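Local coordinates for cytochrome P450 (Picrophilus torridus, PDB 2RFB), which probably works as a heme-dependent monooxygenase, activating molecular oxygen at a thiolate-ligated heme iron, at residues 77-82 with 305-310; 118-123 with 141-146; 150-155 with 176-181. One frame throughout, in Å; residues are numbered along the deposited sequence.

Contact 1 of 3, residues 77-82 with 305-310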
loop_
_atom_site.group_PDB
_atom_site.type_symbol
_atom_site.label_atom_id
_atom_site.label_comp_id
_atom_site.label_asym_id
_atom_site.label_seq_id
_atom_site.Cartn_x
_atom_site.Cartn_y
_atom_site.Cartn_z
ATOM N N PHE A 77 11.247 -15.139 7.906
ATOM C CA PHE A 77 9.833 -15.421 7.941
ATOM C C PHE A 77 9.134 -15.169 6.590
ATOM O O PHE A 77 8.276 -15.973 6.179
ATOM C CB PHE A 77 9.134 -14.678 9.076
ATOM C CG PHE A 77 7.647 -14.903 9.105
ATOM C CD1 PHE A 77 7.114 -16.103 9.577
ATOM C CD2 PHE A 77 6.781 -13.948 8.632
ATOM C CE1 PHE A 77 5.718 -16.342 9.587
ATOM C CE2 PHE A 77 5.384 -14.189 8.638
ATOM C CZ PHE A 77 4.866 -15.379 9.124
ATOM N N ILE A 78 9.497 -14.093 5.891
ATOM C CA ILE A 78 8.861 -13.791 4.605
ATOM C C ILE A 78 9.300 -14.781 3.526
ATOM O O ILE A 78 8.475 -15.274 2.754
ATOM C CB ILE A 78 9.040 -12.309 4.182
ATOM C CG1 ILE A 78 8.414 -11.359 5.197
ATOM C CG2 ILE A 78 8.448 -12.039 2.816
ATOM C CD1 ILE A 78 9.031 -10.038 5.119
ATOM N N GLU A 79 10.580 -15.114 3.505
ATOM C CA GLU A 79 11.097 -16.188 2.659
ATOM C C GLU A 79 10.394 -17.519 2.907
ATOM O O GLU A 79 9.946 -18.158 1.969
ATOM C CB GLU A 79 12.584 -16.390 2.923
ATOM C CG GLU A 79 13.515 -15.720 1.960
ATOM C CD GLU A 79 14.911 -15.480 2.561
ATOM O OE1 GLU A 79 15.489 -16.372 3.246
ATOM O OE2 GLU A 79 15.436 -14.374 2.344
ATOM N N GLU A 80 10.339 -17.953 4.166
ATOM C CA GLU A 80 9.597 -19.165 4.536
ATOM C C GLU A 80 8.164 -19.068 4.015
ATOM O O GLU A 80 7.707 -19.948 3.306
ATOM C CB GLU A 80 9.589 -19.406 6.070
ATOM C CG GLU A 80 8.589 -20.533 6.528
ATOM C CD GLU A 80 8.317 -20.587 8.058
ATOM O OE1 GLU A 80 8.586 -21.665 8.647
ATOM O OE2 GLU A 80 7.837 -19.579 8.663
ATOM N N THR A 81 7.467 -17.986 4.340
ATOM C CA THR A 81 6.085 -17.871 3.905
ATOM C C THR A 81 5.940 -17.903 2.374
ATOM O O THR A 81 5.112 -18.655 1.804
ATOM C CB THR A 81 5.444 -16.612 4.467
ATOM O OG1 THR A 81 5.571 -16.649 5.884
ATOM C CG2 THR A 81 3.998 -16.558 4.105
ATOM N N SER A 82 6.752 -17.095 1.709
ATOM C CA SER A 82 6.618 -16.966 0.278
ATOM C C SER A 82 6.857 -18.322 -0.352
ATOM O O SER A 82 6.135 -18.722 -1.280
ATOM C CB SER A 82 7.566 -15.903 -0.250
ATOM O OG SER A 82 7.658 -15.982 -1.644
ATOM N N ALA A 305 8.013 -7.476 -1.936
ATOM C CA ALA A 305 8.019 -7.546 -3.388
ATOM C C ALA A 305 9.330 -8.187 -3.856
ATOM O O ALA A 305 9.350 -9.100 -4.737
ATOM C CB ALA A 305 7.877 -6.148 -3.981
ATOM N N SER A 306 10.415 -7.761 -3.231
ATOM C CA SER A 306 11.721 -8.270 -3.631
ATOM C C SER A 306 11.819 -9.813 -3.500
ATOM O O SER A 306 12.405 -10.507 -4.372
ATOM C CB SER A 306 12.781 -7.620 -2.788
ATOM O OG SER A 306 13.947 -8.391 -2.853
ATOM N N ILE A 307 11.250 -10.362 -2.422
ATOM C CA ILE A 307 11.337 -11.799 -2.231
ATOM C C ILE A 307 10.331 -12.436 -3.197
ATOM O O ILE A 307 10.626 -13.494 -3.775
ATOM C CB ILE A 307 11.070 -12.173 -0.736
ATOM C CG1 ILE A 307 12.293 -11.935 0.133
ATOM C CG2 ILE A 307 10.509 -13.583 -0.559
ATOM C CD1 ILE A 307 11.902 -11.488 1.579
ATOM N N ALA A 308 9.157 -11.799 -3.356
ATOM C CA ALA A 308 8.127 -12.312 -4.275
ATOM C C ALA A 308 8.672 -12.429 -5.686
ATOM O O ALA A 308 8.565 -13.467 -6.309
ATOM C CB ALA A 308 6.852 -11.439 -4.258
ATOM N N LEU A 309 9.285 -11.358 -6.176
ATOM C CA LEU A 309 10.003 -11.412 -7.453
ATOM C C LEU A 309 11.009 -12.556 -7.497
ATOM O O LEU A 309 10.950 -13.417 -8.387
ATOM C CB LEU A 309 10.736 -10.103 -7.690
ATOM C CG LEU A 309 11.372 -9.911 -9.065
ATOM C CD1 LEU A 309 10.304 -9.771 -10.226
ATOM C CD2 LEU A 309 12.207 -8.663 -8.927
ATOM N N ASN A 310 11.916 -12.607 -6.545
ATOM C CA ASN A 310 12.846 -13.682 -6.595
ATOM C C ASN A 310 12.170 -15.076 -6.671
ATOM O O ASN A 310 12.504 -15.921 -7.531
ATOM C CB ASN A 310 13.825 -13.608 -5.430
ATOM C CG ASN A 310 15.022 -14.466 -5.654
ATOM O OD1 ASN A 310 15.606 -14.979 -4.721
ATOM N ND2 ASN A 310 15.385 -14.652 -6.903
#
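Ile307 bridges helices 75-86 and 298-315 with its two branches parted, one for each end of the facing turn. Its CD1 lies 3.7 Å from CG2 of Ile78, the two isoleucine side chains crossing at about a right angle, while its CG2 packs 3.8 Å from CB of Ser82. Between these points the same CG2 stands 4.2 Å from CA of Glu79. The chi1 of -79° explains the split: CG2 is anti to the backbone N and heads for Ser82, whereas CG1 sits beside that nitrogen and carries CD1 to Ile78. An alanine here would take away both branches and would probably open a gap that leaves Ile78 CG2 and Ser82 CB without their apolar mate.

The helices run in the same general sense at 39°, their axes 10.0 Å apart. Further out, Ile78 also rests on Leu300, Leu303 and Ile106, and Ala308 on Ile197, which ties in helices 101-111 and 175-206. Together with the two helices of the contact these make the four-helix core of the P450 fold, the D/E/I/L bundle. Within 77-82, the Phe77 carbonyl O accepts from Thr81 N and, 2.8 Å away, from Thr81 OG1, the two donors coming from opposite faces of its plane.

No hydrogen bond joins the segments. The polar atom nearest Ile307 across the two segments, Ser82 OG, is hydrogen-bonded to Tyr98 OH; with that hydroxyl engaged elsewhere, the contact is held by van der Waals packing of buried aliphatic groups.

Contact 2 of 3, residues 118-123 with 141-146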
loop_
_atom_site.group_PDB
_atom_site.type_symbol
_atom_site.label_atom_id
_atom_site.label_comp_id
_atom_site.label_asym_id
_atom_site.label_seq_id
_atom_site.Cartn_x
_atom_site.Cartn_y
_atom_site.Cartn_z
ATOM N N MET A 118 -5.147 -17.258 13.622
ATOM C CA MET A 118 -4.786 -17.031 12.242
ATOM C C MET A 118 -5.956 -17.265 11.277
ATOM O O MET A 118 -6.223 -16.396 10.451
ATOM C CB MET A 118 -3.557 -17.869 11.893
ATOM C CG MET A 118 -2.494 -17.178 11.055
ATOM S SD MET A 118 -2.386 -15.389 11.294
ATOM C CE MET A 118 -1.403 -15.355 12.778
ATOM N N PRO A 119 -6.664 -18.408 11.373
ATOM C CA PRO A 119 -7.800 -18.559 10.434
ATOM C C PRO A 119 -8.838 -17.416 10.495
ATOM O O PRO A 119 -9.280 -16.923 9.444
ATOM C CB PRO A 119 -8.428 -19.923 10.822
ATOM C CG PRO A 119 -7.365 -20.657 11.579
ATOM C CD PRO A 119 -6.502 -19.605 12.239
ATOM N N LEU A 120 -9.203 -16.987 11.693
ATOM C CA LEU A 120 -10.198 -15.948 11.848
ATOM C C LEU A 120 -9.641 -14.588 11.423
ATOM O O LEU A 120 -10.337 -13.804 10.751
ATOM C CB LEU A 120 -10.693 -15.899 13.282
ATOM C CG LEU A 120 -11.642 -14.756 13.619
ATOM C CD1 LEU A 120 -12.983 -14.973 12.920
ATOM C CD2 LEU A 120 -11.810 -14.630 15.132
ATOM N N PHE A 121 -8.386 -14.317 11.789
ATOM C CA PHE A 121 -7.748 -13.088 11.341
ATOM C C PHE A 121 -7.756 -12.952 9.813
ATOM O O PHE A 121 -7.995 -11.883 9.283
ATOM C CB PHE A 121 -6.333 -12.934 11.918
ATOM C CG PHE A 121 -5.617 -11.697 11.444
ATOM C CD1 PHE A 121 -5.874 -10.472 12.033
ATOM C CD2 PHE A 121 -4.683 -11.771 10.414
ATOM C CE1 PHE A 121 -5.225 -9.302 11.613
ATOM C CE2 PHE A 121 -4.012 -10.620 9.986
ATOM C CZ PHE A 121 -4.284 -9.382 10.584
ATOM N N LYS A 122 -7.525 -14.047 9.118
ATOM C CA LYS A 122 -7.504 -13.992 7.663
ATOM C C LYS A 122 -8.911 -13.745 7.085
ATOM O O LYS A 122 -9.067 -12.987 6.124
ATOM C CB LYS A 122 -6.893 -15.276 7.087
ATOM C CG LYS A 122 -5.379 -15.473 7.323
ATOM C CD LYS A 122 -5.118 -17.004 7.305
ATOM C CE LYS A 122 -3.663 -17.438 6.995
ATOM N NZ LYS A 122 -3.612 -18.930 6.597
ATOM N N LEU A 123 -9.934 -14.349 7.672
ATOM C CA LEU A 123 -11.310 -14.083 7.245
ATOM C C LEU A 123 -11.661 -12.607 7.506
ATOM O O LEU A 123 -12.083 -11.884 6.607
ATOM C CB LEU A 123 -12.277 -15.032 7.947
ATOM C CG LEU A 123 -13.631 -15.346 7.303
ATOM C CD1 LEU A 123 -13.499 -16.112 5.992
ATOM C CD2 LEU A 123 -14.484 -16.154 8.287
ATOM N N ASN A 141 -16.534 -9.893 12.202
ATOM C CA ASN A 141 -16.010 -8.708 12.849
ATOM C C ASN A 141 -16.220 -8.770 14.370
ATOM O O ASN A 141 -15.392 -8.277 15.134
ATOM C CB ASN A 141 -16.701 -7.477 12.299
ATOM C CG ASN A 141 -16.014 -6.188 12.688
ATOM O OD1 ASN A 141 -16.600 -5.355 13.338
ATOM N ND2 ASN A 141 -14.777 -6.007 12.260
ATOM N N ASN A 142 -17.322 -9.350 14.817
ATOM C CA ASN A 142 -17.589 -9.294 16.229
ATOM C C ASN A 142 -16.700 -10.302 16.908
ATOM O O ASN A 142 -16.203 -10.063 18.006
ATOM C CB ASN A 142 -19.058 -9.570 16.544
ATOM C CG ASN A 142 -19.917 -8.341 16.432
ATOM O OD1 ASN A 142 -21.126 -8.436 16.274
ATOM N ND2 ASN A 142 -19.315 -7.185 16.542
ATOM N N ARG A 143 -16.507 -11.429 16.228
ATOM C CA ARG A 143 -15.631 -12.464 16.687
ATOM C C ARG A 143 -14.189 -11.986 16.712
ATOM O O ARG A 143 -13.520 -12.191 17.718
ATOM C CB ARG A 143 -15.776 -13.700 15.831
ATOM C CG ARG A 143 -16.021 -14.959 16.668
ATOM C CD ARG A 143 -16.372 -16.132 15.814
ATOM N NE ARG A 143 -16.424 -17.334 16.625
ATOM C CZ ARG A 143 -15.449 -18.235 16.724
ATOM N NH1 ARG A 143 -14.307 -18.097 16.057
ATOM N NH2 ARG A 143 -15.629 -19.286 17.511
ATOM N N MET A 144 -13.710 -11.330 15.657
ATOM C CA MET A 144 -12.321 -10.906 15.642
ATOM C C MET A 144 -12.003 -9.849 16.701
ATOM O O MET A 144 -10.947 -9.888 17.316
ATOM C CB MET A 144 -11.911 -10.379 14.271
ATOM C CG MET A 144 -10.362 -10.203 14.090
ATOM S SD MET A 144 -9.448 -11.717 14.549
ATOM C CE MET A 144 -8.187 -11.012 15.600
ATOM N N VAL A 145 -12.924 -8.907 16.897
ATOM C CA VAL A 145 -12.753 -7.788 17.809
ATOM C C VAL A 145 -12.728 -8.338 19.216
ATOM O O VAL A 145 -11.926 -7.959 20.050
ATOM C CB VAL A 145 -13.893 -6.743 17.598
ATOM C CG1 VAL A 145 -14.112 -5.853 18.787
ATOM C CG2 VAL A 145 -13.597 -5.916 16.387
ATOM N N SER A 146 -13.614 -9.262 19.478
ATOM C CA SER A 146 -13.535 -9.990 20.717
ATOM C C SER A 146 -12.118 -10.585 20.958
ATOM O O SER A 146 -11.507 -10.294 21.975
ATOM C CB SER A 146 -14.613 -11.036 20.763
ATOM O OG SER A 146 -14.577 -11.638 22.033
#
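Phe121 and Met144 mark the point where helices 118-129 and 136-153 come together, their CA atoms 6.6 Å apart and the local axes approaching to 9.7 Å at an angle of 128°, so that the helices cross steeply and run partly against each other.

Leu120 enters from the first helix chiefly through CD2, which settles on the backbone of the second: it lies 3.8 Å from CA of Met144 and 3.9 Å from the carbonyl carbon of Arg143. The same methyl also meets side chains, at 4.1 Å from CB of Arg143 and 3.8 Å from SD of Met144. Beyond that CB, the Arg143 chain runs extended from CG to NE at the exposed margin, with Leu120 CD2 lying at a slant to the guanidinium plane, neither over its face nor at its edge.

Met144 answers from the other direction. Its CG leaves anti to the backbone N (chi1 -167°), and a bend at chi2 (51°) lays the sulfur back against the first helix, where SD is 3.9 Å from CA of Phe121 as well as touching Leu120. A further bend at chi3 brings CE to the edge of the Phe121 ring, near its plane, so the methyl meets the rim and not the aromatic face. The ring itself is packed onto Ser108 and Leu111 of helix 101-111 and onto Ile113.

These two helices correspond to F and G of the P450 fold, the pair that generally roofs the active site, and the Phe121 side chain lies about 10 Å from the heme. With no hydrogen bond across the contact, the thioether and a leucine methyl carry it by touching side chains and backbone; such nondirectional packing could tolerate small shifts of one helix over the other, consistent with the mobility of this pair in relatives.

Contact 3 of 3, residues 150-155 with 176-181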
loop_
_atom_site.group_PDB
_atom_site.type_symbol
_atom_site.label_atom_id
_atom_site.label_comp_id
_atom_site.label_asym_id
_atom_site.label_seq_id
_atom_site.Cartn_x
_atom_site.Cartn_y
_atom_site.Cartn_z
ATOM N N GLU A 150 -8.739 -9.672 23.881
ATOM C CA GLU A 150 -7.967 -10.641 24.650
ATOM C C GLU A 150 -6.464 -10.496 24.359
ATOM O O GLU A 150 -5.656 -10.511 25.263
ATOM C CB GLU A 150 -8.479 -12.066 24.394
ATOM C CG GLU A 150 -9.373 -12.717 25.515
ATOM C CD GLU A 150 -10.047 -11.731 26.504
ATOM O OE1 GLU A 150 -10.677 -10.728 26.067
ATOM O OE2 GLU A 150 -9.977 -11.991 27.740
ATOM N N ILE A 151 -6.098 -10.295 23.104
ATOM C CA ILE A 151 -4.699 -10.222 22.747
ATOM C C ILE A 151 -4.057 -8.990 23.353
ATOM O O ILE A 151 -2.998 -9.084 23.987
ATOM C CB ILE A 151 -4.521 -10.204 21.247
ATOM C CG1 ILE A 151 -5.027 -11.527 20.672
ATOM C CG2 ILE A 151 -3.062 -9.967 20.907
ATOM C CD1 ILE A 151 -5.576 -11.400 19.278
ATOM N N PHE A 152 -4.719 -7.848 23.195
ATOM C CA PHE A 152 -4.258 -6.609 23.805
ATOM C C PHE A 152 -3.866 -6.749 25.274
ATOM O O PHE A 152 -3.032 -5.989 25.771
ATOM C CB PHE A 152 -5.288 -5.496 23.635
ATOM C CG PHE A 152 -5.126 -4.723 22.365
ATOM C CD1 PHE A 152 -6.084 -4.787 21.369
ATOM C CD2 PHE A 152 -3.997 -3.948 22.151
ATOM C CE1 PHE A 152 -5.918 -4.092 20.207
ATOM C CE2 PHE A 152 -3.831 -3.250 20.974
ATOM C CZ PHE A 152 -4.786 -3.325 20.008
ATOM N N LYS A 153 -4.450 -7.720 25.971
ATOM C CA LYS A 153 -4.185 -7.842 27.400
ATOM C C LYS A 153 -3.185 -8.927 27.771
ATOM O O LYS A 153 -2.619 -8.892 28.847
ATOM C CB LYS A 153 -5.481 -7.878 28.217
ATOM C CG LYS A 153 -5.984 -6.448 28.554
ATOM C CD LYS A 153 -7.014 -6.431 29.703
ATOM C CE LYS A 153 -7.002 -5.108 30.500
ATOM N NZ LYS A 153 -7.269 -3.909 29.645
ATOM N N SER A 154 -2.918 -9.851 26.858
ATOM C CA SER A 154 -1.747 -10.718 26.985
ATOM C C SER A 154 -0.527 -9.889 26.569
ATOM O O SER A 154 -0.535 -8.660 26.747
ATOM C CB SER A 154 -1.903 -11.955 26.099
ATOM O OG SER A 154 -1.826 -11.602 24.729
ATOM N N ASP A 155 0.502 -10.525 25.994
ATOM C CA ASP A 155 1.656 -9.775 25.430
ATOM C C ASP A 155 2.450 -10.522 24.351
ATOM O O ASP A 155 2.546 -11.756 24.386
ATOM C CB ASP A 155 2.620 -9.343 26.552
ATOM C CG ASP A 155 2.878 -10.452 27.568
ATOM O OD1 ASP A 155 3.241 -10.134 28.728
ATOM O OD2 ASP A 155 2.710 -11.637 27.204
ATOM N N ASP A 176 -10.735 2.315 20.659
ATOM C CA ASP A 176 -11.161 2.509 19.281
ATOM C C ASP A 176 -9.990 2.974 18.411
ATOM O O ASP A 176 -9.961 2.756 17.189
ATOM C CB ASP A 176 -12.338 3.495 19.166
ATOM C CG ASP A 176 -12.849 3.628 17.714
ATOM O OD1 ASP A 176 -13.263 2.597 17.110
ATOM O OD2 ASP A 176 -12.815 4.747 17.159
ATOM N N GLU A 177 -9.026 3.627 19.043
ATOM C CA GLU A 177 -7.867 4.106 18.331
ATOM C C GLU A 177 -6.909 2.970 18.106
ATOM O O GLU A 177 -6.308 2.873 17.044
ATOM C CB GLU A 177 -7.184 5.236 19.087
ATOM C CG GLU A 177 -7.864 6.571 18.906
ATOM C CD GLU A 177 -7.574 7.553 20.050
ATOM O OE1 GLU A 177 -7.050 7.132 21.129
ATOM O OE2 GLU A 177 -7.886 8.749 19.861
ATOM N N LYS A 178 -6.791 2.083 19.093
ATOM C CA LYS A 178 -5.934 0.939 18.928
ATOM C C LYS A 178 -6.454 0.042 17.794
ATOM O O LYS A 178 -5.661 -0.405 16.958
ATOM C CB LYS A 178 -5.773 0.171 20.250
ATOM C CG LYS A 178 -4.947 0.865 21.342
ATOM C CD LYS A 178 -5.298 0.302 22.747
ATOM C CE LYS A 178 -4.601 1.081 23.838
ATOM N NZ LYS A 178 -5.347 1.114 25.151
ATOM N N ILE A 179 -7.767 -0.227 17.747
ATOM C CA ILE A 179 -8.304 -1.092 16.687
ATOM C C ILE A 179 -8.105 -0.439 15.327
ATOM O O ILE A 179 -7.592 -1.079 14.378
ATOM C CB ILE A 179 -9.793 -1.390 16.835
ATOM C CG1 ILE A 179 -10.159 -1.810 18.271
ATOM C CG2 ILE A 179 -10.258 -2.413 15.764
ATOM C CD1 ILE A 179 -9.726 -3.183 18.690
ATOM N N LYS A 180 -8.485 0.839 15.236
ATOM C CA LYS A 180 -8.406 1.525 13.961
ATOM C C LYS A 180 -6.955 1.566 13.475
ATOM O O LYS A 180 -6.705 1.423 12.266
ATOM C CB LYS A 180 -9.008 2.934 14.016
ATOM C CG LYS A 180 -10.503 3.007 14.327
ATOM C CD LYS A 180 -11.376 2.150 13.400
ATOM C CE LYS A 180 -12.880 2.282 13.744
ATOM N NZ LYS A 180 -13.191 3.587 14.437
ATOM N N TYR A 181 -6.009 1.704 14.406
ATOM C CA TYR A 181 -4.562 1.748 14.080
ATOM C C TYR A 181 -4.163 0.473 13.361
ATOM O O TYR A 181 -3.582 0.509 12.282
ATOM C CB TYR A 181 -3.703 1.908 15.372
ATOM C CG TYR A 181 -2.308 2.520 15.191
ATOM C CD1 TYR A 181 -1.998 3.790 15.720
ATOM C CD2 TYR A 181 -1.298 1.822 14.536
ATOM C CE1 TYR A 181 -0.725 4.340 15.570
ATOM C CE2 TYR A 181 0.003 2.371 14.384
ATOM C CZ TYR A 181 0.271 3.620 14.894
ATOM O OH TYR A 181 1.534 4.140 14.745
#
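Phe152 reaches across to Lys178 and Ile179 where two long helices of the P450 fold meet: helix 136-153, the counterpart of helix G, and the first turns of helix 175-206, the counterpart of helix I, whose later part runs past the heme in this family. The backbones are well separated, with the CA atoms of Phe152 and Lys178 9.1 Å apart, so a large ring has to bridge the distance.

From CA the bond to CB already points toward the opposite helix, and CG continues the reach before the ring branches. On one branch CE1 comes to 4.2 Å from CD1 of Ile179, the methyl lying obliquely to the ring. On the other branch CE2 is 4.0 Å from CB of Lys178. The far end, CZ, makes the nearest approach, 3.6 Å from that same CB, so the ring meets the foot of the lysine with its outer carbons. Higher up the lysine, CD lies over one face of the ring, so that this one methylene caps part of that face.

The lysine can serve in this way because its chain is extended beyond CG and leads its end away from the other helix. Its NZ is hydrogen-bonded to Leu173 O, leaving the carbon part to the phenylalanine. Met175, Ile182 and Ile160 also touch Phe152, which is buried.

Each segment is braced internally as well. Ser154 OG donates to a lone pair of Ile151 O, lying in the plane of that carbonyl, at a C=O...OG angle of 123°. In the facing helix Asp176 OD1 accepts on its syn lone pair from Lys180 NZ, 2.9 Å away, in a salt bridge.

In the fold
Contacts 2 and 3 follow one another along the chain, and both are nested inside the long loop that contact 1 closes. Helix 136-153 is shared by contacts 2 and 3: residues 141-146 pair with helix 118-129, and residues 150-155 pair with helix 175-206, their centres 13 Å apart. Contact 1 joins helices 75-86 and 298-315; its centre is 25 Å from that of contact 2 and 28 Å from that of contact 3, with no direct touch. Helix 175-206 connects the two regions, since it also packs against residues 305-310. It thus links the helix 136-153 side of the probable active-site roof to the core bundle of this heme protein.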